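Local structure of MW1564 protein (Staphylococcus aureus, 3NTV) at residues Gln134-Asn137 against Val138-Lys141; Lys157-Glu160 against Ile161-Leu165. The protein is a putative O-methyltransferase of the caffeoyl-CoA type, which probably transfers a methyl group from S-adenosylmethionine to a hydroxyl group of its substrate. One frame throughout, in Å; residues are numbered along the deposited sequence.

Interaction 1: Gln134-Asn137 against Val138-Lys141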
loop_
_atom_site.group_PDB
_atom_site.type_symbol
_atom_site.label_atom_id
_atom_site.label_comp_id
_atom_site.label_asym_id
_atom_site.label_seq_id
_atom_site.Cartn_x
_atom_site.Cartn_y
_atom_site.Cartn_z
ATOM N N GLN A 134 3.042 19.988 -21.759
ATOM C CA GLN A 134 4.213 19.149 -22.021
ATOM C C GLN A 134 3.985 17.822 -22.726
ATOM O O GLN A 134 4.949 17.074 -22.890
ATOM C CB GLN A 134 5.042 18.932 -20.733
ATOM C CG GLN A 134 5.439 20.202 -19.984
ATOM C CD GLN A 134 6.085 21.249 -20.853
ATOM O OE1 GLN A 134 6.930 20.948 -21.715
ATOM N NE2 GLN A 134 5.685 22.509 -20.648
ATOM N N PHE A 135 2.743 17.515 -23.131
ATOM C CA PHE A 135 2.442 16.230 -23.804
ATOM C C PHE A 135 3.427 15.861 -24.927
ATOM O O PHE A 135 3.916 14.719 -24.971
ATOM C CB PHE A 135 0.997 16.191 -24.321
ATOM C CG PHE A 135 0.591 14.861 -24.920
ATOM C CD1 PHE A 135 0.113 13.832 -24.112
ATOM C CD2 PHE A 135 0.692 14.636 -26.288
ATOM C CE1 PHE A 135 -0.263 12.608 -24.666
ATOM C CE2 PHE A 135 0.350 13.395 -26.836
ATOM C CZ PHE A 135 -0.133 12.395 -26.023
ATOM N N GLU A 136 3.702 16.821 -25.847
ATOM C CA GLU A 136 4.602 16.581 -26.973
ATOM C C GLU A 136 6.087 16.465 -26.598
ATOM O O GLU A 136 6.905 16.091 -27.439
ATOM C CB GLU A 136 4.402 17.678 -28.055
ATOM C CG GLU A 136 3.070 17.574 -28.787
ATOM C CD GLU A 136 2.736 16.258 -29.474
ATOM O OE1 GLU A 136 3.644 15.626 -30.068
ATOM O OE2 GLU A 136 1.545 15.872 -29.438
ATOM N N ASN A 137 6.439 16.795 -25.351
ATOM C CA ASN A 137 7.819 16.695 -24.881
ATOM C C ASN A 137 8.059 15.403 -24.110
ATOM O O ASN A 137 9.206 15.086 -23.809
ATOM C CB ASN A 137 8.207 17.918 -24.066
ATOM C CG ASN A 137 8.199 19.169 -24.916
ATOM O OD1 ASN A 137 8.645 19.163 -26.069
ATOM N ND2 ASN A 137 7.630 20.245 -24.391
ATOM N N VAL A 138 6.987 14.667 -23.800
ATOM C CA VAL A 138 7.110 13.407 -23.033
ATOM C C VAL A 138 6.490 12.198 -23.718
ATOM O O VAL A 138 6.553 11.086 -23.179
ATOM C CB VAL A 138 6.550 13.586 -21.587
ATOM C CG1 VAL A 138 7.164 14.801 -20.881
ATOM C CG2 VAL A 138 5.018 13.650 -21.556
ATOM N N ASN A 139 5.871 12.394 -24.889
ATOM C CA ASN A 139 5.188 11.307 -25.578
ATOM C C ASN A 139 6.091 10.409 -26.443
ATOM O O ASN A 139 5.578 9.720 -27.327
ATOM C CB ASN A 139 4.010 11.843 -26.384
ATOM C CG ASN A 139 4.409 12.733 -27.542
ATOM O OD1 ASN A 139 5.545 13.202 -27.643
ATOM N ND2 ASN A 139 3.468 12.960 -28.440
ATOM N N ASP A 140 7.403 10.378 -26.166
ATOM C CA ASP A 140 8.369 9.532 -26.865
ATOM C C ASP A 140 8.455 8.140 -26.199
ATOM O O ASP A 140 9.197 7.280 -26.652
ATOM C CB ASP A 140 9.759 10.198 -26.886
ATOM C CG ASP A 140 10.316 10.584 -25.516
ATOM O OD1 ASP A 140 9.557 11.148 -24.704
ATOM O OD2 ASP A 140 11.513 10.317 -25.263
ATOM N N LYS A 141 7.734 7.944 -25.094
ATOM C CA LYS A 141 7.765 6.692 -24.349
ATOM C C LYS A 141 6.375 6.277 -23.963
ATOM O O LYS A 141 5.463 7.116 -23.884
ATOM C CB LYS A 141 8.555 6.894 -23.036
ATOM C CG LYS A 141 10.047 7.063 -23.231
ATOM C CD LYS A 141 10.702 7.597 -21.981
ATOM C CE LYS A 141 12.106 8.083 -22.245
ATOM N NZ LYS A 141 13.028 6.975 -22.618
HETATM O O HOH W 1 6.196 14.807 -30.340
#
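Asn139 reaches back over one short turn to Glu136, its amide ND2 giving a hydrogen bond to OE1 of Glu136 at 3.1 Å. The donor comes down on the carboxylate from above its plane, and the two flat groups stand almost perpendicular, 89° apart. Water 1 lies between the two, 2.7 Å from Glu136 OE1 and 3.2 Å from Asn139 OD1, placed to bridge them. Glu136 can fold over in this way because its chain bends at chi2 (-56°), and an exposed site suits its charge. On the backbone, Val138 N bonds to Phe135 O at 3.3 Å, closing the turn. Within the turn, two amides meet: Asn137 ND2 donates to Gln134 OE1 at 2.9 Å, while the NE2 of Gln134 is held by Asn130 O.

Packing follows. Asn139 CB sits over one face of the Phe135 ring, 4.3 Å from its centroid and displaced toward the rim, a CH-pi contact. Val138, branched and apolar, turns into the interior against Thr99, Ile101 and Ile127. Asp140 instead pairs with Arg125 in a salt bridge.

The arrangement is that of a short, irregular helical turn in a Rossmann-like methyltransferase fold, joining strand 124-128 to strand 143-149 with Glu136, Asn137 and Asp140 toward solvent and Val138 and Gln134 toward the sheet.

Interaction 2: Lys157-Glu160 against Ile161-Leu165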
loop_
_atom_site.group_PDB
_atom_site.type_symbol
_atom_site.label_atom_id
_atom_site.label_comp_id
_atom_site.label_asym_id
_atom_site.label_seq_id
_atom_site.Cartn_x
_atom_site.Cartn_y
_atom_site.Cartn_z
ATOM N N LYS A 157 -7.012 17.515 -15.094
ATOM C CA LYS A 157 -6.565 17.726 -16.471
ATOM C C LYS A 157 -5.282 16.953 -16.725
ATOM O O LYS A 157 -5.158 16.348 -17.766
ATOM C CB LYS A 157 -6.346 19.220 -16.756
ATOM C CG LYS A 157 -7.626 20.012 -16.978
ATOM C CD LYS A 157 -7.293 21.455 -17.349
ATOM C CE LYS A 157 -8.509 22.262 -17.724
ATOM N NZ LYS A 157 -8.135 23.512 -18.442
ATOM N N PHE A 158 -4.346 16.936 -15.760
ATOM C CA PHE A 158 -3.090 16.198 -15.932
ATOM C C PHE A 158 -3.371 14.718 -16.100
ATOM O O PHE A 158 -2.786 14.103 -16.982
ATOM C CB PHE A 158 -2.104 16.461 -14.776
ATOM C CG PHE A 158 -1.716 17.901 -14.537
ATOM C CD1 PHE A 158 -1.772 18.841 -15.566
ATOM C CD2 PHE A 158 -1.265 18.314 -13.291
ATOM C CE1 PHE A 158 -1.419 20.172 -15.331
ATOM C CE2 PHE A 158 -0.910 19.642 -13.059
ATOM C CZ PHE A 158 -0.973 20.562 -14.085
ATOM N N PHE A 159 -4.312 14.155 -15.309
ATOM C CA PHE A 159 -4.680 12.753 -15.476
ATOM C C PHE A 159 -5.209 12.509 -16.895
ATOM O O PHE A 159 -4.770 11.573 -17.544
ATOM C CB PHE A 159 -5.725 12.360 -14.426
ATOM C CG PHE A 159 -6.085 10.899 -14.343
ATOM C CD1 PHE A 159 -5.694 10.132 -13.246
ATOM C CD2 PHE A 159 -6.874 10.298 -15.327
ATOM C CE1 PHE A 159 -6.049 8.777 -13.158
ATOM C CE2 PHE A 159 -7.244 8.950 -15.227
ATOM C CZ PHE A 159 -6.833 8.201 -14.143
ATOM N N GLU A 160 -6.119 13.376 -17.403
ATOM C CA GLU A 160 -6.669 13.187 -18.758
ATOM C C GLU A 160 -5.609 13.340 -19.862
ATOM O O GLU A 160 -5.605 12.567 -20.818
ATOM C CB GLU A 160 -7.830 14.171 -19.017
ATOM C CG GLU A 160 -9.036 13.973 -18.113
ATOM C CD GLU A 160 -10.108 15.040 -18.235
ATOM O OE1 GLU A 160 -9.758 16.242 -18.299
ATOM O OE2 GLU A 160 -11.305 14.675 -18.214
ATOM N N ILE A 161 -4.692 14.313 -19.717
ATOM C CA ILE A 161 -3.648 14.566 -20.720
ATOM C C ILE A 161 -2.642 13.423 -20.848
ATOM O O ILE A 161 -2.280 13.053 -21.962
ATOM C CB ILE A 161 -2.900 15.914 -20.452
ATOM C CG1 ILE A 161 -3.823 17.142 -20.640
ATOM C CG2 ILE A 161 -1.628 16.073 -21.313
ATOM C CD1 ILE A 161 -3.241 18.449 -20.017
ATOM N N TYR A 162 -2.153 12.895 -19.697
ATOM C CA TYR A 162 -1.031 11.966 -19.694
ATOM C C TYR A 162 -1.341 10.480 -19.666
ATOM O O TYR A 162 -0.526 9.698 -20.162
ATOM C CB TYR A 162 -0.005 12.359 -18.595
ATOM C CG TYR A 162 0.598 13.733 -18.836
ATOM C CD1 TYR A 162 1.545 13.936 -19.842
ATOM C CD2 TYR A 162 0.146 14.848 -18.131
ATOM C CE1 TYR A 162 2.068 15.203 -20.099
ATOM C CE2 TYR A 162 0.657 16.124 -18.386
ATOM C CZ TYR A 162 1.619 16.294 -19.373
ATOM O OH TYR A 162 2.171 17.529 -19.618
ATOM N N THR A 163 -2.527 10.095 -19.165
ATOM C CA THR A 163 -2.920 8.678 -19.135
ATOM C C THR A 163 -2.959 7.988 -20.484
ATOM O O THR A 163 -2.623 6.819 -20.511
ATOM C CB THR A 163 -4.110 8.393 -18.239
ATOM O OG1 THR A 163 -5.234 9.162 -18.649
ATOM C CG2 THR A 163 -3.799 8.614 -16.779
ATOM N N PRO A 164 -3.229 8.652 -21.632
ATOM C CA PRO A 164 -3.105 7.947 -22.922
ATOM C C PRO A 164 -1.696 7.365 -23.163
ATOM O O PRO A 164 -1.535 6.470 -24.000
ATOM C CB PRO A 164 -3.385 9.063 -23.947
ATOM C CG PRO A 164 -4.266 10.015 -23.230
ATOM C CD PRO A 164 -3.666 10.053 -21.845
ATOM N N LEU A 165 -0.659 7.875 -22.445
ATOM C CA LEU A 165 0.724 7.394 -22.568
ATOM C C LEU A 165 1.028 6.254 -21.588
ATOM O O LEU A 165 2.166 5.785 -21.545
ATOM C CB LEU A 165 1.714 8.527 -22.290
ATOM C CG LEU A 165 1.581 9.786 -23.129
ATOM C CD1 LEU A 165 2.598 10.794 -22.685
ATOM C CD2 LEU A 165 1.782 9.463 -24.606
#
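Thr163 turns its whole side chain back on Phe159, four residues earlier. Its hydroxyl OG1 donates to Phe159 O at 2.7 Å, and its backbone N reaches the same oxygen at 3.1 Å, so two donors grip one carbonyl from opposite faces of its plane. Meanwhile the methyl CG2 rests over the centre of the Phe159 ring, 3.8 Å from the centroid and only 12° off the normal, a clear CH-pi contact. One torsion serves both ends: with chi1 at 58°, OG1 lies between the backbone N and the carbonyl carbon, which leaves CG2 to face the ring. Threonine suits the place because it carries a hydroxyl and a methyl on the same carbon.

The ring is brought within reach by Phe159 chi1 of -172°, CG standing opposite the backbone N. The backbone that carries it is bonded as a regular helix, Ile161 N to Lys157 O at 2.9 Å and Tyr162 N to Phe158 O at 3.0 Å. CD2 of Tyr162 comes edge-on to Phe158 O at 3.2 Å, and Ile161 CG2 lies over the centre of one face of the tyrosine ring. Pro164, which has no N-H to offer, sets its CD 3.3 Å from Glu160 O, close to where the chain leaves the helix for a 3-10 turn.

Around this stretch, Phe159 meets Tyr214 and, on helix 192-209, Trp207 edge-to-face, and packs on Tyr204 and Leu208 of the same helix. Phe158 and Tyr162 lie against strand 74-78, Tyr162 OH bonding to Ala131 O, while Ile161 and Leu165 pack on helix 135-138.

In the fold
Interactions 1 and 2 are successive local turns in one Rossmann-like domain, their centres about 11 Å apart, with strand 143-149 between them in the chain. They meet directly: Phe135 CD1 lies 3.3 Å from Ile161 O, and Val138 CG2 packs on Tyr162 CE1 at 3.6 Å, so helix 135-138 and helix 155-162 lie side by side, both against the sheet. Interaction 1 is the more superficial, held by amide, carboxylate and water on its outer side, whereas interaction 2 places three aromatic rings and a threonine in buried positions, with Lys157, Glu160 and Pro164 exposed. Each includes a CH-pi contact over a phenylalanine four residues back, offset in 134-141 and centred in 157-165.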